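Aromatic-amino-acid:2-oxoglutarate transaminase (Candida albicans, PDB 6HND) probably transfers amino groups between aromatic amino acids, or 2-aminoadipate, and 2-oxo acids with the help of pyridoxal 5'-phosphate. Local coordinates at residues P119-L124 with I385-K390; D145-T150 with L349-G354; N171-V176 with R332-E337. All blocks are in the same frame, centred on the assembly; numbering follows the deposited sequence.

The three contacts illustrate how chemistry follows position in a fold. Contact 1 lies at the surface, where a loop meets helix 375-388; a side-chain amide holds a backbone carbonyl there, and methyl and methylene packing supplies the rest. Contacts 2 and 3 are buried and purely apolar across their segments. They use neighbouring antiparallel strands of one mixed sheet, 350-355 and 333-338, each packed against a helix, 137-151 and 166-177 respectively. The two touch through backbone bonds, Arg-335 N to Val-353 O and Glu-337 N to Phe-351 O. Centres lie about 13 Å apart for contacts 2 and 3, against about 17 Å for contacts 1 and 2.

Contact 1. Residues P119-L124 with I385-K390; sequences PKLIDL and IQENFK
The carbonyl oxygen of Lys-120 is gripped by two side-chain amides of helix 375-388. Gln-386 NE2 reaches Lys-120 O at 2.8 Å with a fairly straight N-H approach of 154°, and Asn-382 ND2, one turn earlier on the helix, binds the same oxygen. The Gln-386 donor lies in the carbonyl plane on a lone pair, at a C=O...N angle of 138°, and the oxygen in turn lies close to the plane of the Gln-386 amide, so both flat groups are used in their favourable orientations. A bend in the glutamine chain at chi2 (92°) turns the carboxamide toward the loop, and Gln-386 CG lies 3.7 Å from Lys-120 CB. Beyond that carbon the lysine chain leads away.

Leu-121 supplies the apolar half. Its side chain runs past that of Gln-386 in the opposite direction, with CD2 at 4.1 Å from Gln-386 CB. It crosses Glu-387 at about a right angle, where CD1 comes to 3.7 Å from Glu-387 OE1, a plain van der Waals approach. These contacts join helix 375-388 to the loop between strand 109-113 and helix 124-127. Farther along the loop, Asn-383 ND2 binds Ile-122 O, and Asp-123 caps helix 124-127 while forming a salt bridge with Arg-126. Because the donors are neutral amides and the acceptors backbone carbonyls, this surface attachment should depend little on ionisation, and the two bonds to Lys-120 O probably restrict the rotation of that peptide group more than methyl packing could.

Contact 2. Residues D145-T150 with L349-G354; sequences DFIIRT and LGFIVG
Ile-147 lays its CG1 branch against Phe-351 and Val-353, and this is the tight part of the contact. Its CG1 lies 3.7 Å from Phe-351 CE2, meeting the ring at the edge near its plane, and 3.8 Å from Val-353 CG2. The placement follows from chi1 of -82°, which sets CG1 anti to the carbonyl carbon, and the chain then turns at chi2 so that CD1 comes within 3.9 Å of Val-353 CG2. On the strand, Val-353 CG2 also lies in plane at the edge of the Phe-351 ring, so that this methyl touches both the isoleucine and the phenylalanine.

The looser part is the meeting of the two phenylalanines: Phe-146 CD2 comes no nearer than 4.3 Å to Phe-351 CZ, and the approach to the Phe-146 ring is oblique. Phe-146 is held mainly by other neighbours. Thr-150 CG2 lies over one face, offset toward the rim, while Tyr-285 meets the ring edge-to-face. On the side of helix 137-151 exposed to solvent stands Ile-148, which still touches Trp-158.

Thr-150 OG1 adds a 3.0 Å bond to Phe-146 O, reaching it from the opposite face to the helical Thr-150 N, and is itself bonded to the hydroxyl of Tyr-285. The axes of the two short segments approach to 10.9 Å at 61°, and the helix covers one face of the sheet of a fold type I aminotransferase. With no polar bond across it, the interface relies on shape and exclusion of water, while the hydroxyl of Thr-150 is satisfied by Phe-146 O and by Tyr-285.

Contact 3. Residues N171-V176 with R332-E337; sequences NKAADV and RVLRVE
Apolar contacts make the whole of the direct interface, and Leu-334 is at their centre. Its CD1 rests 3.8 Å from Ala-173 CB and 3.9 Å from Ala-173 CA, while CD2 lies 3.9 Å from the same CB, so the fork of the leucine straddles the alanine methyl. With CG anti to the backbone N (chi1 -174°), the leucine directs this fork at helix 166-177. Val-176, one turn on, meets it tip to tip, with CG1 at 4.0 Å from Leu-334 CD1. With only a methyl at Ala-173, helix and strand come close, their nearest CA atoms, those of Ala-173 and Leu-334, 7.1 Å apart.

This is the alternation of a sheet sandwiched by helices, as in the large domain of fold type I pyridoxal phosphate enzymes. Leu-334 faces helix 166-177, whose first residues, Ala-166 and Ser-167, bind the cofactor; its neighbour Arg-335 turns to the other face, against helix 137-151.

The salt bridge within the strand belongs to that second face. Arg-335 grips Glu-337 side-on through two nitrogens, both to one oxygen: NE lies 2.8 Å from Glu-337 OE2 and NH2 3.1 Å from it. The oxygen sits in the guanidinium plane, yet the carboxylate is turned so that both donors arrive from the same face of its own plane, NE on the anti side and 31° out. Tyr-285 OH also bonds OE2. Glu-279 and Asp-281 take NH1 and NH2 of Arg-335, and three acids around one buried guanidinium would be expected to favour its charged form.

Contact 1. Residues P119-L124 with I385-K390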
# COMPACT_ATOMS: atom_id res chain seq x y z
N PRO B 119 14.37 15.03 16.46
CA PRO B 119 14.67 14.18 15.30
C PRO B 119 14.21 12.72 15.39
O PRO B 119 14.38 11.98 14.42
CB PRO B 119 16.21 14.23 15.21
CG PRO B 119 16.67 14.62 16.59
CD PRO B 119 15.59 15.54 17.11
N LYS B 120 13.66 12.31 16.53
CA LYS B 120 13.24 10.91 16.75
C LYS B 120 11.71 10.83 16.64
O LYS B 120 11.17 9.70 16.68
CB LYS B 120 13.80 10.45 18.09
CG LYS B 120 15.33 10.36 18.15
CD LYS B 120 15.83 8.93 18.30
CE LYS B 120 17.21 8.84 18.92
NZ LYS B 120 17.29 7.66 19.82
N LEU B 121 11.06 11.98 16.42
CA LEU B 121 9.58 12.07 16.29
C LEU B 121 9.20 12.54 14.89
O LEU B 121 9.97 13.27 14.28
CB LEU B 121 9.01 13.05 17.31
CG LEU B 121 9.22 12.68 18.77
CD1 LEU B 121 8.64 13.76 19.69
CD2 LEU B 121 8.61 11.33 19.07
N ILE B 122 8.02 12.13 14.43
CA ILE B 122 7.38 12.67 13.20
C ILE B 122 6.23 13.57 13.64
O ILE B 122 5.42 13.10 14.43
CB ILE B 122 6.94 11.53 12.28
CG1 ILE B 122 8.05 10.48 12.14
CG2 ILE B 122 6.52 12.07 10.93
CD1 ILE B 122 7.62 9.22 11.44
N ASP B 123 6.20 14.81 13.16
CA ASP B 123 5.10 15.77 13.39
C ASP B 123 4.04 15.58 12.29
O ASP B 123 4.32 14.86 11.27
CB ASP B 123 5.63 17.20 13.52
CG ASP B 123 6.44 17.71 12.34
OD1 ASP B 123 6.23 17.18 11.24
OD2 ASP B 123 7.27 18.64 12.53
N LEU B 124 2.87 16.19 12.46
CA LEU B 124 1.78 16.03 11.47
C LEU B 124 2.08 16.88 10.22
O LEU B 124 1.65 16.47 9.12
CB LEU B 124 0.44 16.39 12.10
CG LEU B 124 0.03 15.53 13.29
CD1 LEU B 124 -1.26 16.06 13.89
CD2 LEU B 124 -0.13 14.07 12.90
N ILE B 385 6.30 4.41 19.83
CA ILE B 385 7.51 3.59 20.15
C ILE B 385 8.58 4.48 20.78
O ILE B 385 9.10 4.10 21.84
CB ILE B 385 8.01 2.78 18.93
CG1 ILE B 385 7.14 1.55 18.70
CG2 ILE B 385 9.46 2.35 19.07
CD1 ILE B 385 7.39 0.85 17.42
N GLN B 386 8.82 5.68 20.24
CA GLN B 386 9.89 6.60 20.69
C GLN B 386 9.47 7.30 22.00
O GLN B 386 10.30 7.36 22.93
CB GLN B 386 10.25 7.58 19.56
CG GLN B 386 11.73 7.59 19.16
CD GLN B 386 12.16 6.67 18.02
OE1 GLN B 386 12.78 5.64 18.27
NE2 GLN B 386 11.94 7.06 16.77
N GLU B 387 8.23 7.77 22.14
CA GLU B 387 7.84 8.58 23.32
C GLU B 387 7.33 7.71 24.49
O GLU B 387 7.73 7.97 25.62
CB GLU B 387 6.79 9.62 22.96
CG GLU B 387 7.31 11.04 23.05
CD GLU B 387 6.18 12.04 23.10
OE1 GLU B 387 6.11 12.90 22.20
OE2 GLU B 387 5.33 11.90 24.03
N ASN B 388 6.41 6.80 24.24
CA ASN B 388 5.81 5.97 25.31
C ASN B 388 6.79 4.86 25.68
O ASN B 388 7.03 4.68 26.88
CB ASN B 388 4.46 5.39 24.92
CG ASN B 388 3.83 4.68 26.10
OD1 ASN B 388 3.60 3.48 26.06
ND2 ASN B 388 3.59 5.43 27.16
N PHE B 389 7.31 4.13 24.69
CA PHE B 389 8.16 2.92 24.91
C PHE B 389 9.65 3.28 24.94
O PHE B 389 10.45 2.37 25.18
CB PHE B 389 7.84 1.85 23.87
CG PHE B 389 6.49 1.22 24.04
CD1 PHE B 389 6.13 0.63 25.25
CD2 PHE B 389 5.56 1.22 23.00
CE1 PHE B 389 4.88 0.06 25.42
CE2 PHE B 389 4.31 0.65 23.18
CZ PHE B 389 3.97 0.08 24.38
N LYS B 390 10.00 4.55 24.68
CA LYS B 390 11.37 5.14 24.79
C LYS B 390 12.37 4.40 23.88
O LYS B 390 13.56 4.36 24.21
CB LYS B 390 11.86 5.18 26.24
CG LYS B 390 10.79 5.26 27.31
CD LYS B 390 11.11 6.22 28.44
CE LYS B 390 10.76 7.65 28.08
NZ LYS B 390 10.09 8.37 29.19

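Contact 2. Residues D145-T150 with L349-G354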
# COMPACT_ATOMS: atom_id res chain seq x y z
N ASP B 145 18.11 0.53 14.25
CA ASP B 145 18.58 0.40 15.65
C ASP B 145 18.05 -0.91 16.24
O ASP B 145 18.83 -1.60 16.92
CB ASP B 145 18.16 1.63 16.45
CG ASP B 145 18.92 2.89 16.04
OD1 ASP B 145 19.90 2.76 15.30
OD2 ASP B 145 18.53 4.01 16.47
N PHE B 146 16.79 -1.24 15.95
CA PHE B 146 16.09 -2.45 16.44
C PHE B 146 16.78 -3.69 15.89
O PHE B 146 16.99 -4.64 16.65
CB PHE B 146 14.61 -2.42 16.04
CG PHE B 146 13.79 -3.59 16.53
CD1 PHE B 146 13.41 -3.69 17.86
CD2 PHE B 146 13.38 -4.58 15.65
CE1 PHE B 146 12.67 -4.77 18.31
CE2 PHE B 146 12.64 -5.67 16.11
CZ PHE B 146 12.28 -5.76 17.43
N ILE B 147 17.09 -3.69 14.58
CA ILE B 147 17.77 -4.83 13.90
C ILE B 147 19.23 -4.92 14.40
O ILE B 147 19.71 -6.02 14.63
CB ILE B 147 17.63 -4.72 12.37
CG1 ILE B 147 16.28 -5.28 11.93
CG2 ILE B 147 18.74 -5.43 11.62
CD1 ILE B 147 16.21 -6.79 11.94
N ILE B 148 19.91 -3.80 14.61
CA ILE B 148 21.28 -3.83 15.19
C ILE B 148 21.20 -4.52 16.57
O ILE B 148 22.01 -5.41 16.81
CB ILE B 148 21.90 -2.42 15.24
CG1 ILE B 148 22.23 -1.88 13.85
CG2 ILE B 148 23.13 -2.40 16.14
CD1 ILE B 148 22.64 -0.39 13.82
N ARG B 149 20.21 -4.17 17.39
CA ARG B 149 20.06 -4.74 18.76
C ARG B 149 19.74 -6.26 18.69
O ARG B 149 20.37 -7.03 19.42
CB ARG B 149 18.99 -3.94 19.53
CG ARG B 149 18.92 -4.26 21.02
CD ARG B 149 20.04 -3.61 21.84
NE ARG B 149 19.69 -3.54 23.26
CZ ARG B 149 20.29 -4.23 24.24
NH1 ARG B 149 21.27 -5.08 23.98
NH2 ARG B 149 19.89 -4.07 25.49
N THR B 150 18.81 -6.67 17.83
CA THR B 150 18.21 -8.04 17.87
C THR B 150 18.92 -9.01 16.91
O THR B 150 18.99 -10.21 17.26
CB THR B 150 16.70 -8.01 17.57
OG1 THR B 150 16.48 -7.55 16.23
CG2 THR B 150 15.97 -7.15 18.58
N LEU B 349 1.80 -2.09 8.22
CA LEU B 349 3.14 -1.50 8.41
C LEU B 349 4.13 -2.59 8.78
O LEU B 349 3.79 -3.46 9.58
CB LEU B 349 3.13 -0.41 9.49
CG LEU B 349 4.36 0.51 9.45
CD1 LEU B 349 4.30 1.41 8.25
CD2 LEU B 349 4.46 1.33 10.72
N GLY B 350 5.28 -2.57 8.12
CA GLY B 350 6.41 -3.46 8.44
C GLY B 350 7.69 -2.88 7.90
O GLY B 350 7.71 -1.67 7.57
N PHE B 351 8.72 -3.71 7.77
CA PHE B 351 9.95 -3.30 7.05
C PHE B 351 10.66 -4.54 6.51
O PHE B 351 10.42 -5.65 7.00
CB PHE B 351 10.83 -2.41 7.94
CG PHE B 351 11.33 -3.06 9.20
CD1 PHE B 351 10.57 -3.06 10.35
CD2 PHE B 351 12.58 -3.66 9.23
CE1 PHE B 351 11.05 -3.65 11.51
CE2 PHE B 351 13.04 -4.27 10.38
CZ PHE B 351 12.27 -4.28 11.51
N ILE B 352 11.54 -4.31 5.56
CA ILE B 352 12.50 -5.33 5.09
C ILE B 352 13.92 -4.84 5.42
O ILE B 352 14.12 -3.62 5.60
CB ILE B 352 12.32 -5.69 3.61
CG1 ILE B 352 12.51 -4.49 2.69
CG2 ILE B 352 10.98 -6.38 3.41
CD1 ILE B 352 12.37 -4.82 1.24
N VAL B 353 14.83 -5.80 5.55
CA VAL B 353 16.28 -5.58 5.78
C VAL B 353 16.96 -6.38 4.68
O VAL B 353 16.57 -7.55 4.53
CB VAL B 353 16.71 -6.08 7.16
CG1 VAL B 353 18.14 -5.67 7.49
CG2 VAL B 353 15.73 -5.66 8.24
N GLY B 354 17.87 -5.75 3.95
CA GLY B 354 18.64 -6.37 2.86
C GLY B 354 19.77 -5.48 2.39
O GLY B 354 19.94 -4.36 2.97

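Contact 3. Residues N171-V176 with R332-E337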
# COMPACT_ATOMS: atom_id res chain seq x y z
N ASN B 171 6.13 -9.83 -1.26
CA ASN B 171 5.90 -9.50 -2.69
C ASN B 171 7.10 -8.71 -3.22
O ASN B 171 7.55 -8.98 -4.32
CB ASN B 171 4.58 -8.76 -2.89
CG ASN B 171 4.33 -8.55 -4.36
OD1 ASN B 171 4.27 -9.55 -5.10
ND2 ASN B 171 4.21 -7.28 -4.78
N LYS B 172 7.60 -7.77 -2.42
CA LYS B 172 8.81 -7.00 -2.74
C LYS B 172 9.98 -7.97 -2.97
O LYS B 172 10.75 -7.76 -3.91
CB LYS B 172 9.03 -5.99 -1.62
CG LYS B 172 8.10 -4.77 -1.65
CD LYS B 172 8.14 -3.96 -0.34
CE LYS B 172 7.79 -2.50 -0.56
NZ LYS B 172 6.40 -2.29 -1.06
N ALA B 173 10.12 -8.99 -2.13
CA ALA B 173 11.25 -9.94 -2.17
C ALA B 173 11.09 -10.86 -3.37
O ALA B 173 12.08 -11.13 -4.03
CB ALA B 173 11.28 -10.75 -0.91
N ALA B 174 9.90 -11.42 -3.59
CA ALA B 174 9.62 -12.26 -4.78
C ALA B 174 9.97 -11.45 -6.03
O ALA B 174 10.71 -11.95 -6.88
CB ALA B 174 8.19 -12.71 -4.79
N ASP B 175 9.55 -10.18 -6.09
CA ASP B 175 9.82 -9.32 -7.28
C ASP B 175 11.33 -9.13 -7.46
O ASP B 175 11.80 -9.27 -8.60
CB ASP B 175 9.14 -7.97 -7.17
CG ASP B 175 9.49 -7.06 -8.33
OD1 ASP B 175 8.96 -7.32 -9.45
OD2 ASP B 175 10.33 -6.17 -8.12
N VAL B 176 12.07 -8.81 -6.40
CA VAL B 176 13.49 -8.37 -6.50
C VAL B 176 14.38 -9.58 -6.81
O VAL B 176 15.48 -9.33 -7.35
CB VAL B 176 13.97 -7.62 -5.25
CG1 VAL B 176 14.44 -8.54 -4.12
CG2 VAL B 176 15.09 -6.65 -5.60
N ARG B 332 22.82 -11.82 0.52
CA ARG B 332 22.05 -12.88 -0.19
C ARG B 332 20.75 -13.14 0.58
O ARG B 332 19.84 -13.82 0.04
CB ARG B 332 23.01 -14.05 -0.37
CG ARG B 332 22.43 -15.45 -0.35
CD ARG B 332 23.56 -16.44 -0.12
NE ARG B 332 24.69 -16.26 -1.03
CZ ARG B 332 24.71 -16.60 -2.31
NH1 ARG B 332 23.64 -17.11 -2.89
NH2 ARG B 332 25.80 -16.44 -3.03
N VAL B 333 20.65 -12.62 1.81
CA VAL B 333 19.44 -12.68 2.68
C VAL B 333 18.65 -11.38 2.59
O VAL B 333 19.24 -10.26 2.73
CB VAL B 333 19.84 -12.93 4.15
CG1 VAL B 333 18.66 -12.84 5.10
CG2 VAL B 333 20.54 -14.27 4.27
N LEU B 334 17.33 -11.52 2.46
CA LEU B 334 16.37 -10.42 2.66
C LEU B 334 15.47 -10.81 3.83
O LEU B 334 14.77 -11.83 3.72
CB LEU B 334 15.57 -10.23 1.36
CG LEU B 334 14.63 -9.03 1.33
CD1 LEU B 334 14.34 -8.64 -0.10
CD2 LEU B 334 13.33 -9.35 2.08
N ARG B 335 15.49 -10.04 4.91
CA ARG B 335 14.63 -10.33 6.10
C ARG B 335 13.32 -9.53 6.00
O ARG B 335 13.38 -8.28 5.83
CB ARG B 335 15.33 -10.01 7.42
CG ARG B 335 14.42 -10.19 8.62
CD ARG B 335 15.09 -9.79 9.91
NE ARG B 335 14.27 -9.95 11.11
CZ ARG B 335 14.05 -11.09 11.74
NH1 ARG B 335 14.55 -12.22 11.28
NH2 ARG B 335 13.29 -11.10 12.83
N VAL B 336 12.19 -10.21 6.11
CA VAL B 336 10.85 -9.55 6.18
C VAL B 336 10.37 -9.43 7.63
O VAL B 336 10.23 -10.48 8.31
CB VAL B 336 9.85 -10.33 5.31
CG1 VAL B 336 8.45 -9.71 5.38
CG2 VAL B 336 10.37 -10.40 3.89
N GLU B 337 10.07 -8.22 8.06
CA GLU B 337 9.45 -7.93 9.38
C GLU B 337 8.07 -7.30 9.17
O GLU B 337 7.82 -6.78 8.06
CB GLU B 337 10.33 -6.97 10.19
CG GLU B 337 11.61 -7.60 10.69
CD GLU B 337 11.76 -7.71 12.20
OE1 GLU B 337 10.79 -7.46 12.97
OE2 GLU B 337 12.84 -8.08 12.61